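Local atomic coordinates of fatty acyl CoA synthetase FADD13 (FATTY-ACYL-CoA SYNTHETASE) (Mycobacterium tuberculosis, PDB entry 3R44), a protein that belongs to the two-domain AMP-binding (ANL) enzymes, with a large N-terminal and a small C-terminal domain. Residues A[200-203]-A[204-208]; A[249-252]-A[253-256]; A[266-269]-A[270-274]; A[424-427]-A[428-431]; A[505-508]-A[509-512]. All coordinates share one frame; numbering follows the deposited sequence. Where two conformers were deposited one is given.

Contact 1: A[200-203]-A[204-208]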
loop_
_atom_site.group_PDB
_atom_site.type_symbol
_atom_site.label_atom_id
_atom_site.label_comp_id
_atom_site.label_asym_id
_atom_site.label_seq_id
_atom_site.Cartn_x
_atom_site.Cartn_y
_atom_site.Cartn_z
ATOM N N SER A 200 3.185 15.601 1.043
ATOM C CA SER A 200 3.982 16.636 0.342
ATOM C C SER A 200 4.833 16.071 -0.734
ATOM O O SER A 200 4.965 16.664 -1.803
ATOM C CB SER A 200 4.937 17.350 1.279
ATOM O OG SER A 200 4.215 17.961 2.288
ATOM N N SER A 201 5.414 14.901 -0.447
ATOM C CA SER A 201 6.226 14.188 -1.417
ATOM C C SER A 201 5.422 13.927 -2.709
ATOM O O SER A 201 5.816 14.294 -3.796
ATOM C CB SER A 201 6.708 12.871 -0.848
ATOM O OG SER A 201 7.532 12.284 -1.806
ATOM N N TRP A 202 4.252 13.341 -2.559
ATOM C CA TRP A 202 3.394 13.100 -3.729
ATOM C C TRP A 202 3.006 14.396 -4.438
ATOM O O TRP A 202 3.180 14.556 -5.641
ATOM C CB TRP A 202 2.136 12.409 -3.243
ATOM C CG TRP A 202 2.284 10.972 -3.065
ATOM C CD1 TRP A 202 2.703 10.274 -1.941
ATOM C CD2 TRP A 202 1.936 10.014 -4.014
ATOM N NE1 TRP A 202 2.665 8.912 -2.190
ATOM C CE2 TRP A 202 2.183 8.735 -3.451
ATOM C CE3 TRP A 202 1.473 10.102 -5.342
ATOM C CZ2 TRP A 202 1.990 7.550 -4.180
ATOM C CZ3 TRP A 202 1.256 8.942 -6.042
ATOM C CH2 TRP A 202 1.502 7.673 -5.454
ATOM N N ALA A 203 2.504 15.335 -3.643
ATOM C CA ALA A 203 1.969 16.578 -4.156
ATOM C C ALA A 203 3.035 17.411 -4.871
ATOM O O ALA A 203 2.730 18.152 -5.815
ATOM C CB ALA A 203 1.353 17.381 -3.048
ATOM N N SER A 204 4.287 17.305 -4.429
ATOM C CA SER A 204 5.407 18.014 -5.094
ATOM C C SER A 204 6.054 17.290 -6.242
ATOM O O SER A 204 6.861 17.878 -6.969
ATOM C CB SER A 204 6.530 18.365 -4.103
ATOM O OG SER A 204 6.045 19.282 -3.152
ATOM N N THR A 205 5.712 16.019 -6.437
ATOM C CA THR A 205 6.353 15.196 -7.429
ATOM C C THR A 205 5.407 14.908 -8.612
ATOM O O THR A 205 5.816 15.010 -9.747
ATOM C CB THR A 205 6.859 13.855 -6.804
ATOM O OG1 THR A 205 7.706 14.146 -5.665
ATOM C CG2 THR A 205 7.584 13.005 -7.877
ATOM N N ILE A 206 4.161 14.547 -8.341
ATOM C CA ILE A 206 3.262 14.215 -9.471
ATOM C C ILE A 206 2.617 15.488 -9.977
ATOM O O ILE A 206 2.544 16.480 -9.234
ATOM C CB ILE A 206 2.172 13.197 -9.087
ATOM C CG1 ILE A 206 1.153 13.770 -8.116
ATOM C CG2 ILE A 206 2.790 11.916 -8.516
ATOM C CD1 ILE A 206 0.013 12.719 -7.841
ATOM N N ASP A 207 2.092 15.456 -11.216
ATOM C CA ASP A 207 1.401 16.605 -11.755
ATOM C C ASP A 207 -0.022 16.655 -11.196
ATOM O O ASP A 207 -0.968 16.261 -11.862
ATOM C CB ASP A 207 1.421 16.581 -13.284
ATOM C CG ASP A 207 0.708 17.784 -13.928
ATOM O OD1 ASP A 207 0.291 18.793 -13.267
ATOM O OD2 ASP A 207 0.572 17.702 -15.153
ATOM N N VAL A 208 -0.165 17.102 -9.954
ATOM C CA VAL A 208 -1.476 17.299 -9.322
ATOM C C VAL A 208 -1.718 18.804 -9.200
ATOM O O VAL A 208 -0.750 19.575 -8.953
ATOM C CB VAL A 208 -1.592 16.605 -7.967
ATOM C CG1 VAL A 208 -0.551 17.138 -6.953
ATOM C CG2 VAL A 208 -3.058 16.712 -7.415
#
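Trp202 and Ile206 meet one helical turn apart, the isoleucine slanting across the indole. Ile206 CD1 lies in the ring plane at its edge, 3.9 Å from Trp202 CE3, while the CG2 branch approaches the same carbon obliquely. With chi1 at 68°, Ile206 CG1 sits between its own N and carbonyl carbon, which brings it over Trp202 O at 3.3 Å. Trp202 O holds the end of the helix: Ile206 N reaches it almost straight at 2.9 Å, and Thr205 N comes in from above the carbonyl plane at 3.0 Å. Two hydroxyls fold back onto carbonyls. Thr205 OG1, which also bonds to Met344 N, reaches Ser201 O at 2.7 Å, and Ser204 OG gives Ser200 O a second bond at 3.1 Å, from the face opposite to Ser204 N. Beyond the turn, Val208 CG1 packs 3.6 Å from Ala203 O. Outside the two segments, Trp202 NE1 bonds to Gly322 O and its ring meets Phe231, while Ile206 and Trp202 both touch Ile290 of strand 288-291. Here helix 192-205 runs out: hydroxyls supplement the backbone at Ser200 O and Ser201 O, Trp202 O takes two N-H groups, and the chain leaves through an inverse gamma turn centred on Asp207.

Contact 2: A[249-252]-A[253-256]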
loop_
_atom_site.group_PDB
_atom_site.type_symbol
_atom_site.label_atom_id
_atom_site.label_comp_id
_atom_site.label_asym_id
_atom_site.label_seq_id
_atom_site.Cartn_x
_atom_site.Cartn_y
_atom_site.Cartn_z
ATOM N N LYS A 249 -19.002 0.327 -14.259
ATOM C CA LYS A 249 -19.595 1.581 -13.801
ATOM C C LYS A 249 -18.570 2.704 -13.696
ATOM O O LYS A 249 -18.948 3.894 -13.579
ATOM C CB LYS A 249 -20.260 1.410 -12.425
ATOM C CG LYS A 249 -21.401 0.409 -12.401
ATOM C CD LYS A 249 -22.467 0.811 -11.374
ATOM C CE LYS A 249 -23.640 -0.177 -11.389
ATOM N NZ LYS A 249 -23.364 -1.176 -10.279
ATOM N N VAL A 250 -17.282 2.379 -13.742
ATOM C CA VAL A 250 -16.251 3.385 -13.418
ATOM C C VAL A 250 -16.065 4.481 -14.471
ATOM O O VAL A 250 -15.867 5.645 -14.126
ATOM C CB VAL A 250 -14.921 2.714 -13.029
ATOM C CG1 VAL A 250 -14.351 1.961 -14.169
ATOM C CG2 VAL A 250 -13.886 3.726 -12.412
ATOM N N TRP A 251 -16.178 4.139 -15.751
ATOM C CA TRP A 251 -15.957 5.161 -16.783
ATOM C C TRP A 251 -17.059 6.203 -16.728
ATOM O O TRP A 251 -16.800 7.365 -16.957
ATOM C CB TRP A 251 -15.828 4.570 -18.186
ATOM C CG TRP A 251 -14.497 3.889 -18.445
ATOM C CD1 TRP A 251 -14.297 2.562 -18.600
ATOM C CD2 TRP A 251 -13.203 4.503 -18.525
ATOM N NE1 TRP A 251 -12.963 2.296 -18.793
ATOM C CE2 TRP A 251 -12.261 3.459 -18.711
ATOM C CE3 TRP A 251 -12.737 5.807 -18.398
ATOM C CZ2 TRP A 251 -10.890 3.693 -18.847
ATOM C CZ3 TRP A 251 -11.358 6.047 -18.533
ATOM C CH2 TRP A 251 -10.458 4.998 -18.742
ATOM N N SER A 252 -18.294 5.783 -16.478
ATOM C CA SER A 252 -19.413 6.712 -16.341
ATOM C C SER A 252 -19.137 7.695 -15.216
ATOM O O SER A 252 -19.485 8.859 -15.274
ATOM C CB SER A 252 -20.699 5.943 -16.001
ATOM O OG SER A 252 -21.812 6.812 -15.990
ATOM N N LEU A 253 -18.540 7.183 -14.157
ATOM C CA LEU A 253 -18.306 7.963 -12.973
ATOM C C LEU A 253 -17.222 8.959 -13.313
ATOM O O LEU A 253 -17.309 10.127 -12.920
ATOM C CB LEU A 253 -17.858 7.039 -11.828
ATOM C CG LEU A 253 -17.405 7.749 -10.545
ATOM C CD1 LEU A 253 -18.461 8.771 -10.066
ATOM C CD2 LEU A 253 -17.018 6.742 -9.406
ATOM N N ILE A 254 -16.197 8.490 -14.020
ATOM C CA ILE A 254 -15.058 9.322 -14.423
ATOM C C ILE A 254 -15.531 10.495 -15.327
ATOM O O ILE A 254 -15.103 11.657 -15.173
ATOM C CB ILE A 254 -13.995 8.447 -15.117
ATOM C CG1 ILE A 254 -13.137 7.725 -14.072
ATOM C CG2 ILE A 254 -13.124 9.244 -16.099
ATOM C CD1 ILE A 254 -12.223 6.650 -14.686
ATOM N N VAL A 255 -16.475 10.195 -16.197
ATOM C CA VAL A 255 -17.067 11.224 -17.060
ATOM C C VAL A 255 -17.974 12.176 -16.312
ATOM O O VAL A 255 -17.762 13.407 -16.399
ATOM C CB VAL A 255 -17.774 10.606 -18.274
ATOM C CG1 VAL A 255 -18.470 11.664 -19.117
ATOM C CG2 VAL A 255 -16.747 9.843 -19.142
ATOM N N GLU A 256 -18.973 11.638 -15.609
ATOM C CA GLU A 256 -19.947 12.433 -14.874
ATOM C C GLU A 256 -19.305 13.374 -13.865
ATOM O O GLU A 256 -19.805 14.483 -13.668
ATOM C CB GLU A 256 -21.001 11.581 -14.143
ATOM C CG GLU A 256 -21.867 10.774 -15.032
ATOM C CD GLU A 256 -22.692 11.607 -16.005
ATOM O OE1 GLU A 256 -23.104 12.739 -15.653
ATOM O OE2 GLU A 256 -22.946 11.116 -17.121
HETATM O O HOH W 1 -21.432 8.904 -18.560
#
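Ile254 CD1 lies 3.8 Å from Trp251 CE3 and 4.1 Å from Val250 CG2, on the inner face of helix 247-256, an amphipathic alpha-helix packed beside the large mixed sheet of the N-terminal domain. The isoleucine runs side by side with both partners and points the same way. Its CG1 stands anti to the carbonyl carbon (chi1 -81°), and from there the extended chain carries CD1 back along the helix to the indole. A second layer is the backbone. Ile254 N bonds to Val250 O at 2.9 Å and Val255 N to Trp251 O, the regular i to i+4 bonds of the helix, whereas Leu253 N makes just weak bonds to Lys249 O and Val250 O. Further out, Leu215 of strand 213-216 lies against Val250, Leu253 and Ile254. The indole has two outside partners: Trp251 NE1 donates to Met272 O, and Lys307 makes a cation-pi contact with the ring. Toward solvent the helix turns polar. Glu256 CG passes 3.1 Å from Ser252 O, which also takes Glu256 N, and the carboxylate bends back at chi2 (-61°). There a water donates to Glu256 OE2 at 3.0 Å.

Contact 3: A[266-269]-A[270-274]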
loop_
_atom_site.group_PDB
_atom_site.type_symbol
_atom_site.label_atom_id
_atom_site.label_comp_id
_atom_site.label_asym_id
_atom_site.label_seq_id
_atom_site.Cartn_x
_atom_site.Cartn_y
_atom_site.Cartn_z
ATOM N N PRO A 266 -2.733 -2.497 -11.682
ATOM C CA PRO A 266 -2.740 -2.988 -13.052
ATOM C C PRO A 266 -3.980 -3.805 -13.373
ATOM O O PRO A 266 -4.529 -3.622 -14.467
ATOM C CB PRO A 266 -1.433 -3.791 -13.114
ATOM C CG PRO A 266 -0.559 -2.981 -12.283
ATOM C CD PRO A 266 -1.395 -2.662 -11.100
ATOM N N ALA A 267 -4.466 -4.643 -12.443
ATOM C CA ALA A 267 -5.689 -5.447 -12.744
ATOM C C ALA A 267 -6.856 -4.544 -13.112
ATOM O O ALA A 267 -7.628 -4.860 -14.026
ATOM C CB ALA A 267 -6.112 -6.384 -11.549
ATOM N N ILE A 268 -7.023 -3.469 -12.350
ATOM C CA ILE A 268 -8.125 -2.506 -12.521
ATOM C C ILE A 268 -8.030 -1.884 -13.886
ATOM O O ILE A 268 -9.022 -1.814 -14.574
ATOM C CB ILE A 268 -8.145 -1.377 -11.419
ATOM C CG1 ILE A 268 -8.833 -1.869 -10.177
ATOM C CG2 ILE A 268 -8.866 -0.038 -11.888
ATOM C CD1 ILE A 268 -8.746 -0.862 -8.985
ATOM N N LEU A 269 -6.827 -1.433 -14.272
ATOM C CA LEU A 269 -6.669 -0.803 -15.533
ATOM C C LEU A 269 -6.880 -1.793 -16.689
ATOM O O LEU A 269 -7.373 -1.411 -17.741
ATOM C CB LEU A 269 -5.291 -0.193 -15.668
ATOM C CG LEU A 269 -5.056 1.027 -14.734
ATOM C CD1 LEU A 269 -3.901 1.779 -15.262
ATOM C CD2 LEU A 269 -6.302 1.938 -14.662
ATOM N N ASN A 270 -6.487 -3.043 -16.483
ATOM C CA ASN A 270 -6.762 -4.070 -17.451
ATOM C C ASN A 270 -8.265 -4.314 -17.595
ATOM O O ASN A 270 -8.805 -4.348 -18.733
ATOM C CB ASN A 270 -6.053 -5.348 -17.036
ATOM C CG ASN A 270 -6.069 -6.370 -18.113
ATOM O OD1 ASN A 270 -6.384 -7.563 -17.861
ATOM N ND2 ASN A 270 -5.761 -5.940 -19.344
ATOM N N PHE A 271 -8.992 -4.459 -16.486
ATOM C CA PHE A 271 -10.431 -4.645 -16.635
ATOM C C PHE A 271 -11.123 -3.480 -17.293
ATOM O O PHE A 271 -12.034 -3.678 -18.113
ATOM C CB PHE A 271 -11.079 -4.984 -15.295
ATOM C CG PHE A 271 -10.586 -6.280 -14.726
ATOM C CD1 PHE A 271 -10.475 -7.403 -15.545
ATOM C CD2 PHE A 271 -10.269 -6.397 -13.379
ATOM C CE1 PHE A 271 -10.047 -8.627 -15.020
ATOM C CE2 PHE A 271 -9.817 -7.626 -12.868
ATOM C CZ PHE A 271 -9.712 -8.707 -13.667
ATOM N N MET A 272 -10.658 -2.274 -16.987
ATOM C CA MET A 272 -11.251 -1.038 -17.469
ATOM C C MET A 272 -11.075 -0.901 -18.988
ATOM O O MET A 272 -11.872 -0.219 -19.670
ATOM C CB MET A 272 -10.661 0.165 -16.727
ATOM C CG MET A 272 -11.279 0.268 -15.350
ATOM S SD MET A 272 -10.579 1.604 -14.414
ATOM C CE MET A 272 -10.875 3.075 -15.294
ATOM N N ARG A 273 -10.056 -1.576 -19.506
ATOM C CA ARG A 273 -9.793 -1.592 -20.939
ATOM C C ARG A 273 -10.745 -2.550 -21.662
ATOM O O ARG A 273 -10.968 -2.416 -22.870
ATOM C CB ARG A 273 -8.331 -1.966 -21.181
ATOM C CG ARG A 273 -7.904 -1.876 -22.600
ATOM C CD ARG A 273 -7.517 -3.212 -23.138
ATOM N NE ARG A 273 -7.142 -3.160 -24.550
ATOM C CZ ARG A 273 -7.957 -2.842 -25.544
ATOM N NH1 ARG A 273 -9.209 -2.484 -25.308
ATOM N NH2 ARG A 273 -7.488 -2.848 -26.785
ATOM N N GLN A 274 -11.304 -3.522 -20.939
ATOM C CA GLN A 274 -12.153 -4.532 -21.586
ATOM C C GLN A 274 -13.643 -4.194 -21.663
ATOM O O GLN A 274 -14.362 -4.754 -22.534
ATOM C CB GLN A 274 -11.959 -5.903 -20.939
ATOM C CG GLN A 274 -10.541 -6.238 -20.565
ATOM C CD GLN A 274 -9.627 -6.244 -21.766
ATOM O OE1 GLN A 274 -10.082 -6.379 -22.922
ATOM N NE2 GLN A 274 -8.345 -6.136 -21.515
#
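Met272 packs its sulfur against Ile268 on the buried side of helix 266-274, SD lying 3.5 Å from Ile268 CG2. The two side chains run alongside each other and point the same way. In Met272, CG anti to the carbonyl carbon and an extended chi2 bring SD alongside Ile268, and the turn at chi3 (60°) takes the methyl away; CG, lower down, sits 3.2 Å from Ile268 O. Leu269 CD2 is more loosely placed, 4.3 Å from Met272 SD. This side is closed by other parts of the fold: Leu269 and Met272 both touch Phe289 of strand 288-291, Ile268 touches Phe245, and Tyr304 of helix 298-306 bonds through its hydroxyl to Leu269 O.

The other side is thinner. Phe271 is exposed, and its ring leans back over the preceding turn, CD2 coming 3.1 Å from Ala267 O in an oblique approach. Ala267 CB is a more distant neighbour, 4.1 Å from Phe271 CE2. The first backbone bonds are firm, with Asn270 N to Pro266 O at 2.9 Å and Phe271 N to Ala267 O at 2.8 Å, but the pattern weakens toward the C-terminal end: Arg273 N reaches Leu269 O with an N-H...O angle of only 131°, and Gln274 NE2 turns back in a weak bond to Asn270 O. This short helix, with proline in its first turn, an apolar face on the sheet and an exposed rim that includes Phe271, is the first helix of the beta-alpha-beta crossover from strand 261-264 to its parallel neighbour 288-291.

Contact 4: A[424-427]-A[428-431]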
loop_
_atom_site.group_PDB
_atom_site.type_symbol
_atom_site.label_atom_id
_atom_site.label_comp_id
_atom_site.label_asym_id
_atom_site.label_seq_id
_atom_site.Cartn_x
_atom_site.Cartn_y
_atom_site.Cartn_z
ATOM N N TYR A 424 17.344 -14.940 -2.134
ATOM C CA TYR A 424 16.261 -14.317 -2.882
ATOM C C TYR A 424 16.105 -15.018 -4.255
ATOM O O TYR A 424 17.095 -15.305 -4.966
ATOM C CB TYR A 424 16.391 -12.796 -3.085
ATOM C CG TYR A 424 16.206 -11.900 -1.875
ATOM C CD1 TYR A 424 14.970 -11.300 -1.591
ATOM C CD2 TYR A 424 17.279 -11.623 -1.050
ATOM C CE1 TYR A 424 14.829 -10.418 -0.484
ATOM C CE2 TYR A 424 17.164 -10.773 0.051
ATOM C CZ TYR A 424 15.932 -10.161 0.343
ATOM O OH TYR A 424 15.806 -9.285 1.458
ATOM N N PRO A 425 14.858 -15.273 -4.634
ATOM C CA PRO A 425 14.569 -16.022 -5.844
ATOM C C PRO A 425 15.149 -15.406 -7.104
ATOM O O PRO A 425 15.573 -16.157 -7.969
ATOM C CB PRO A 425 13.048 -15.959 -5.915
ATOM C CG PRO A 425 12.649 -15.989 -4.532
ATOM C CD PRO A 425 13.612 -15.036 -3.890
ATOM N N ALA A 426 15.194 -14.073 -7.211
ATOM C CA ALA A 426 15.664 -13.405 -8.431
ATOM C C ALA A 426 17.114 -13.737 -8.709
ATOM O O ALA A 426 17.519 -13.798 -9.852
ATOM C CB ALA A 426 15.497 -11.852 -8.360
ATOM N N GLU A 427 17.877 -13.998 -7.653
ATOM C CA GLU A 427 19.309 -14.305 -7.786
ATOM C C GLU A 427 19.475 -15.598 -8.594
ATOM O O GLU A 427 20.337 -15.702 -9.472
ATOM C CB GLU A 427 19.954 -14.452 -6.398
ATOM C CG GLU A 427 19.698 -13.266 -5.455
ATOM C CD GLU A 427 20.413 -13.424 -4.085
ATOM O OE1 GLU A 427 21.665 -13.259 -4.079
ATOM O OE2 GLU A 427 19.734 -13.701 -3.043
ATOM N N ILE A 428 18.577 -16.538 -8.337
ATOM C CA ILE A 428 18.564 -17.843 -9.005
ATOM C C ILE A 428 17.858 -17.703 -10.361
ATOM O O ILE A 428 18.379 -18.137 -11.410
ATOM C CB ILE A 428 17.899 -18.918 -8.130
ATOM C CG1 ILE A 428 18.660 -19.067 -6.801
ATOM C CG2 ILE A 428 17.805 -20.245 -8.906
ATOM C CD1 ILE A 428 17.888 -19.896 -5.719
ATOM N N GLU A 429 16.682 -17.095 -10.357
ATOM C CA GLU A 429 15.950 -16.930 -11.615
ATOM C C GLU A 429 16.790 -16.274 -12.727
ATOM O O GLU A 429 16.782 -16.713 -13.889
ATOM C CB GLU A 429 14.686 -16.126 -11.382
ATOM C CG GLU A 429 13.619 -16.828 -10.582
ATOM C CD GLU A 429 12.616 -15.873 -9.975
ATOM O OE1 GLU A 429 12.811 -14.642 -10.136
ATOM O OE2 GLU A 429 11.614 -16.335 -9.360
ATOM N N SER A 430 17.536 -15.225 -12.390
ATOM C CA SER A 430 18.337 -14.510 -13.402
ATOM C C SER A 430 19.505 -15.334 -13.955
ATOM O O SER A 430 20.027 -14.991 -14.986
ATOM C CB SER A 430 18.875 -13.170 -12.878
ATOM O OG SER A 430 19.710 -13.377 -11.747
ATOM N N VAL A 431 19.909 -16.400 -13.268
ATOM C CA VAL A 431 20.957 -17.302 -13.756
ATOM C C VAL A 431 20.355 -18.390 -14.669
ATOM O O VAL A 431 20.836 -18.650 -15.778
ATOM C CB VAL A 431 21.719 -17.917 -12.559
ATOM C CG1 VAL A 431 22.646 -19.035 -13.018
ATOM C CG2 VAL A 431 22.524 -16.805 -11.839
#
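Glu429 lays its chain back along the first turn of helix 425-432, over Pro425 and Ala426. With CG anti to the carbonyl carbon, chi1 (-69°) sets Glu429 CG 3.3 Å from Pro425 O, and the extended remainder carries the carboxylate to the start of the helix. There Glu429 OE2 lies 3.8 Å from Pro425 CB, and OE1 is 3.5 Å from Ala426 CA. The carboxylate is anchored from outside the segments by a salt bridge from OE2 to Lys504 and a bond from the backbone N of Val443, a pairing that would probably keep it ionised.

Ser430 adopts a different rotamer. Its hydroxyl sits between the backbone N and the carbonyl carbon (chi1 60°) and bends down to Ala426 O at 2.9 Å, so that one carbonyl oxygen is gripped by both the N and the OG of the same residue. Glu427, on another side of the helix, also reaches backwards: Tyr424 N donates to its OE2 at 2.8 Å, meeting the oxygen on its anti side and 15° out of the carboxylate plane. The backbone bond from Glu429 N to Pro425 O is nearly linear. Tyr424 hydroxyl bonds to Gly395 O, and Asp410 OD2 receives Ala426 N. Glu427 accepting the N-H of Tyr424 is the N3 half of a capping box, here at the N-terminus of the helix that packs on strand 438-448 of the C-terminal domain.

Contact 5: A[505-508]-A[509-512]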
loop_
_atom_site.group_PDB
_atom_site.type_symbol
_atom_site.label_atom_id
_atom_site.label_comp_id
_atom_site.label_asym_id
_atom_site.label_seq_id
_atom_site.Cartn_x
_atom_site.Cartn_y
_atom_site.Cartn_z
ATOM N N THR A 505 2.169 -17.095 -5.083
ATOM C CA THR A 505 1.244 -17.710 -4.129
ATOM C C THR A 505 0.576 -18.942 -4.767
ATOM O O THR A 505 0.386 -19.966 -4.132
ATOM C CB THR A 505 0.130 -16.738 -3.728
ATOM O OG1 THR A 505 -0.466 -16.225 -4.930
ATOM C CG2 THR A 505 0.678 -15.574 -2.964
ATOM N N VAL A 506 0.230 -18.828 -6.040
ATOM C CA VAL A 506 -0.319 -19.979 -6.805
ATOM C C VAL A 506 0.744 -21.095 -6.973
ATOM O O VAL A 506 0.460 -22.281 -6.703
ATOM C CB VAL A 506 -0.946 -19.553 -8.141
ATOM C CG1 VAL A 506 -1.437 -20.800 -8.926
ATOM C CG2 VAL A 506 -2.151 -18.551 -7.869
ATOM N N LEU A 507 1.976 -20.712 -7.321
ATOM C CA LEU A 507 3.032 -21.690 -7.376
ATOM C C LEU A 507 3.158 -22.462 -6.101
ATOM O O LEU A 507 3.270 -23.678 -6.156
ATOM C CB LEU A 507 4.366 -21.062 -7.673
ATOM C CG LEU A 507 4.620 -20.781 -9.150
ATOM C CD1 LEU A 507 5.913 -19.882 -9.241
ATOM C CD2 LEU A 507 4.800 -22.066 -10.001
ATOM N N ARG A 508 3.168 -21.776 -4.945
ATOM C CA ARG A 508 3.313 -22.456 -3.653
ATOM C C ARG A 508 2.159 -23.431 -3.402
ATOM O O ARG A 508 2.383 -24.512 -2.865
ATOM C CB ARG A 508 3.396 -21.461 -2.452
ATOM C CG ARG A 508 4.633 -20.590 -2.454
ATOM C CD ARG A 508 4.637 -19.556 -1.300
ATOM N NE ARG A 508 5.703 -18.625 -1.609
ATOM C CZ ARG A 508 5.562 -17.375 -2.030
ATOM N NH1 ARG A 508 4.357 -16.805 -2.152
ATOM N NH2 ARG A 508 6.668 -16.693 -2.324
ATOM N N GLU A 509 0.949 -23.056 -3.839
ATOM C CA GLU A 509 -0.213 -23.913 -3.755
ATOM C C GLU A 509 -0.059 -25.132 -4.645
ATOM O O GLU A 509 -0.402 -26.249 -4.270
ATOM C CB GLU A 509 -1.459 -23.172 -4.258
ATOM C CG GLU A 509 -2.167 -22.254 -3.275
ATOM C CD GLU A 509 -3.254 -21.391 -3.980
ATOM O OE1 GLU A 509 -3.912 -21.887 -4.938
ATOM O OE2 GLU A 509 -3.431 -20.213 -3.589
ATOM N N GLN A 510 0.375 -24.897 -5.870
ATOM C CA GLN A 510 0.524 -25.970 -6.834
ATOM C C GLN A 510 1.461 -27.039 -6.312
ATOM O O GLN A 510 1.117 -28.240 -6.319
ATOM C CB GLN A 510 1.066 -25.408 -8.139
ATOM C CG GLN A 510 0.031 -24.698 -9.017
ATOM C CD GLN A 510 0.643 -24.124 -10.256
ATOM O OE1 GLN A 510 1.860 -24.004 -10.358
ATOM N NE2 GLN A 510 -0.184 -23.795 -11.225
ATOM N N TYR A 511 2.640 -26.623 -5.861
ATOM C CA TYR A 511 3.638 -27.553 -5.435
ATOM C C TYR A 511 3.603 -27.987 -3.960
ATOM O O TYR A 511 4.446 -28.775 -3.540
ATOM C CB TYR A 511 5.033 -27.109 -5.917
ATOM C CG TYR A 511 5.011 -27.039 -7.408
ATOM C CD1 TYR A 511 5.065 -28.214 -8.174
ATOM C CD2 TYR A 511 4.870 -25.818 -8.061
ATOM C CE1 TYR A 511 4.971 -28.169 -9.561
ATOM C CE2 TYR A 511 4.782 -25.753 -9.452
ATOM C CZ TYR A 511 4.860 -26.952 -10.204
ATOM O OH TYR A 511 4.766 -26.901 -11.591
ATOM N N SER A 512 2.566 -27.601 -3.214
ATOM C CA SER A 512 2.413 -28.119 -1.866
ATOM C C SER A 512 2.245 -29.640 -1.914
ATOM O O SER A 512 2.589 -30.307 -0.953
ATOM C CB SER A 512 1.212 -27.514 -1.114
ATOM O OG SER A 512 0.022 -27.977 -1.708
#
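Three successive i to i+4 bonds carry the helix from residues 505-508 into 509-512: Glu509 N to Thr505 O at 3.2 Å, Gln510 N to Val506 O at 2.7 Å and Tyr511 N to Leu507 O at 3.0 Å. The last two run nearly along their carbonyl axes, the first is tilted from its plane. Ser512 OG turns back to Glu509 O at 3.1 Å.

Leu507 is the hub of the side chains. Its CD2 lies in the plane of the Tyr511 ring at the ring edge, 3.7 Å from CE2, the two residues pointing the same way. Leu507 CD2 also meets Gln510 OE1 at 3.5 Å, for the glutamine chain is extended and stretches back across the preceding turn, with CG anti to the carbonyl carbon (chi1 -78°). At the nitrogen end of that amide, Gln510 NE2 lies 4.0 Å from Val506 CG1. Tyr511 CD2 comes close to Leu507 O, 3.3 Å away, in an oblique approach. Glu509 is also extended and passes its CG over Thr505 O on the exposed side.

Arg508 forms a salt bridge with Asp414 through NH2. Leu507 packs on Ala442 and Ile444 of strand 438-448 and Ile458 of strand 454-461, and Tyr511 covers Leu446 and Ile458, so helix 504-511 packs with one face on these strands and turns Thr505, Glu509 and Gln510 to the surface.

Along the chain the five contacts come in series, each at or along one helix, so none encloses another and none crosses; each ties only a single turn or two. Contact 1 ends helix 192-205, contact 2 follows in helix 247-256 and contact 3 in helix 266-274, all in the N-terminal domain. Contacts 2 and 3 touch, Val250 and Ile254 packing on Met272 and joining the helices that precede and follow strand 261-264. Contacts 4 and 5 belong to the C-terminal part, with centres 18 Å apart, and both helices lean on strand 438-448. Contact 5 lies about 39 Å from contact 1, centre to centre.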